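Side-chain contact in ferritin heavy chain (Trichoplusia ni, PDB 1Z6O), which oxidises ferrous iron and, together with the light chain, builds the 24-subunit shell in which the ferric product is stored: residues P54-A57 / Q58-D62. Numbering follows the deposited sequence.
Sequences PGFA and QLFFD
Four successive i to i+4 hydrogen bonds wind Pro54-Ala57 onto Gln58-Asp62 as regular alpha-helix, from Gln58 N to Pro54 O at 3.0 Å through to Phe61 N on Ala57 O at 2.9 Å. On the inward side, Phe56 and Phe60 sit one turn apart and point the same way. Phe60 CE2 comes up to the edge of the Phe56 ring, near its plane, 3.8 Å from CD2. Phe60 holds its CG anti to the carbonyl carbon (chi1 -64°), which leans the ring back over the preceding turn and brings CD2 to 3.2 Å from Phe56 O. One face of this ring also takes Leu59 CD2, offset toward the rim.

This is the start of helix 54-80 in the ferritin four-helix bundle, and the aromatic pair packs against the neighbouring helices: Phe60 meets Tyr39 and Met42 of helix 19-47 and Ala108 of helix 105-132, while Phe56 reaches Leu109 and the short helix 175-186. The iron-binding Glu67 follows on the same helix, its side chain about 9 Å from that of Phe60. Cutting Phe60 back to an alanine is likely to open a gap between helices 19-47 and 105-132 and to leave the edge of Phe56 without its aromatic neighbour.

Phe61 turns to another flank, with CD1 3.3 Å from Ala57 O and CE1 loosely against Ala57 CB; its ring also packs on Lys92 of a light chain. Along the outer side, a water sits 2.8 Å from Gly55 O and within hydrogen-bonding distance of Gln58 OE1, bridging the two and linking the extended glutamine to the first turn.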
ATOM      1  N   PRO M  54      -7.065   1.664 -45.241  1.00 20.90           N
ATOM      2  CA  PRO M  54      -6.227   0.995 -44.233  1.00 21.19           C
ATOM      3  C   PRO M  54      -6.931  -0.074 -43.410  1.00 19.14           C
ATOM      4  O   PRO M  54      -6.288  -1.021 -42.943  1.00 18.29           O
ATOM      5  CB  PRO M  54      -5.701   2.162 -43.379  1.00 22.87           C
ATOM      6  CG  PRO M  54      -6.820   3.194 -43.491  1.00 23.41           C
ATOM      7  CD  PRO M  54      -7.176   3.113 -44.966  1.00 22.11           C
ATOM      8  N   GLY M  55      -8.239   0.076 -43.223  1.00 18.80           N
ATOM      9  CA  GLY M  55      -8.994  -0.922 -42.476  1.00 18.74           C
ATOM     10  C   GLY M  55      -9.014  -2.227 -43.259  1.00 19.50           C
ATOM     11  O   GLY M  55      -8.763  -3.303 -42.706  1.00 17.06           O
ATOM     12  N   PHE M  56      -9.324  -2.144 -44.550  1.00 15.68           N
ATOM     13  CA  PHE M  56      -9.326  -3.341 -45.397  1.00 16.95           C
ATOM     14  C   PHE M  56      -7.913  -3.900 -45.531  1.00 18.00           C
ATOM     15  O   PHE M  56      -7.722  -5.111 -45.523  1.00 16.47           O
ATOM     16  CB  PHE M  56      -9.867  -3.030 -46.799  1.00 14.72           C
ATOM     17  CG  PHE M  56     -11.368  -3.010 -46.873  1.00 18.28           C
ATOM     18  CD1 PHE M  56     -12.070  -1.816 -46.775  1.00 21.62           C
ATOM     19  CD2 PHE M  56     -12.077  -4.198 -47.021  1.00 23.58           C
ATOM     20  CE1 PHE M  56     -13.475  -1.803 -46.829  1.00 23.21           C
ATOM     21  CE2 PHE M  56     -13.478  -4.198 -47.076  1.00 25.79           C
ATOM     22  CZ  PHE M  56     -14.174  -3.000 -46.982  1.00 20.52           C
ATOM     23  N   ALA M  57      -6.919  -3.023 -45.665  1.00 15.45           N
ATOM     24  CA  ALA M  57      -5.541  -3.501 -45.795  1.00 17.16           C
ATOM     25  C   ALA M  57      -5.159  -4.348 -44.585  1.00 19.19           C
ATOM     26  O   ALA M  57      -4.623  -5.445 -44.733  1.00 18.59           O
ATOM     27  CB  ALA M  57      -4.565  -2.318 -45.933  1.00 17.56           C
ATOM     28  N   GLN M  58      -5.439  -3.841 -43.389  1.00 18.18           N
ATOM     29  CA  GLN M  58      -5.101  -4.561 -42.162  1.00 20.32           C
ATOM     30  C   GLN M  58      -5.887  -5.870 -42.059  1.00 17.84           C
ATOM     31  O   GLN M  58      -5.349  -6.894 -41.616  1.00 18.36           O
ATOM     32  CB  GLN M  58      -5.397  -3.680 -40.942  1.00 25.35           C
ATOM     33  CG  GLN M  58      -5.018  -4.286 -39.592  1.00 40.00           C
ATOM     34  CD  GLN M  58      -5.589  -3.475 -38.416  1.00 54.73           C
ATOM     35  OE1 GLN M  58      -6.762  -3.612 -38.056  1.00 50.80           O
ATOM     36  NE2 GLN M  58      -4.761  -2.613 -37.835  1.00 54.40           N
ATOM     37  N   LEU M  59      -7.162  -5.830 -42.440  1.00 17.01           N
ATOM     38  CA  LEU M  59      -8.003  -7.028 -42.402  1.00 18.65           C
ATOM     39  C   LEU M  59      -7.364  -8.138 -43.238  1.00 18.90           C
ATOM     40  O   LEU M  59      -7.272  -9.287 -42.806  1.00 16.50           O
ATOM     41  CB  LEU M  59      -9.397  -6.728 -42.981  1.00 16.79           C
ATOM     42  CG  LEU M  59     -10.385  -7.909 -43.074  1.00 21.11           C
ATOM     43  CD1 LEU M  59     -10.853  -8.286 -41.664  1.00 22.54           C
ATOM     44  CD2 LEU M  59     -11.598  -7.522 -43.937  1.00 22.02           C
ATOM     45  N   PHE M  60      -6.911  -7.793 -44.439  1.00 15.42           N
ATOM     46  CA  PHE M  60      -6.336  -8.805 -45.312  1.00 14.90           C
ATOM     47  C   PHE M  60      -4.905  -9.204 -44.979  1.00 16.79           C
ATOM     48  O   PHE M  60      -4.529 -10.350 -45.207  1.00 16.19           O
ATOM     49  CB  PHE M  60      -6.509  -8.372 -46.778  1.00 14.56           C
ATOM     50  CG  PHE M  60      -7.964  -8.292 -47.200  1.00 17.06           C
ATOM     51  CD1 PHE M  60      -8.826  -9.361 -46.953  1.00 18.47           C
ATOM     52  CD2 PHE M  60      -8.471  -7.154 -47.819  1.00 16.12           C
ATOM     53  CE1 PHE M  60     -10.180  -9.298 -47.315  1.00 19.87           C
ATOM     54  CE2 PHE M  60      -9.822  -7.078 -48.188  1.00 15.67           C
ATOM     55  CZ  PHE M  60     -10.677  -8.156 -47.932  1.00 17.90           C
ATOM     56  N   PHE M  61      -4.097  -8.288 -44.443  1.00 15.73           N
ATOM     57  CA  PHE M  61      -2.746  -8.685 -44.026  1.00 16.27           C
ATOM     58  C   PHE M  61      -2.918  -9.645 -42.832  1.00 18.40           C
ATOM     59  O   PHE M  61      -2.179 -10.620 -42.711  1.00 17.16           O
ATOM     60  CB  PHE M  61      -1.903  -7.472 -43.598  1.00 14.78           C
ATOM     61  CG  PHE M  61      -1.299  -6.708 -44.759  1.00 17.15           C
ATOM     62  CD1 PHE M  61      -1.372  -5.318 -44.810  1.00 17.48           C
ATOM     63  CD2 PHE M  61      -0.638  -7.381 -45.787  1.00 17.98           C
ATOM     64  CE1 PHE M  61      -0.790  -4.601 -45.874  1.00 17.49           C
ATOM     65  CE2 PHE M  61      -0.054  -6.676 -46.855  1.00 19.82           C
ATOM     66  CZ  PHE M  61      -0.132  -5.278 -46.894  1.00 16.65           C
ATOM     67  N   ASP M  62      -3.882  -9.369 -41.947  1.00 16.78           N
ATOM     68  CA  ASP M  62      -4.130 -10.265 -40.808  1.00 18.17           C
ATOM     69  C   ASP M  62      -4.561 -11.638 -41.335  1.00 18.94           C
ATOM     70  O   ASP M  62      -4.128 -12.671 -40.818  1.00 16.34           O
ATOM     71  CB  ASP M  62      -5.244  -9.737 -39.880  1.00 18.76           C
ATOM     72  CG  ASP M  62      -4.806  -8.534 -39.046  1.00 32.51           C
ATOM     73  OD1 ASP M  62      -3.597  -8.230 -39.010  1.00 30.09           O
ATOM     74  OD2 ASP M  62      -5.678  -7.895 -38.417  1.00 32.86           O
TER
HETATM   75  O   HOH W   1      -8.758  -4.162 -40.018  1.00 33.00           O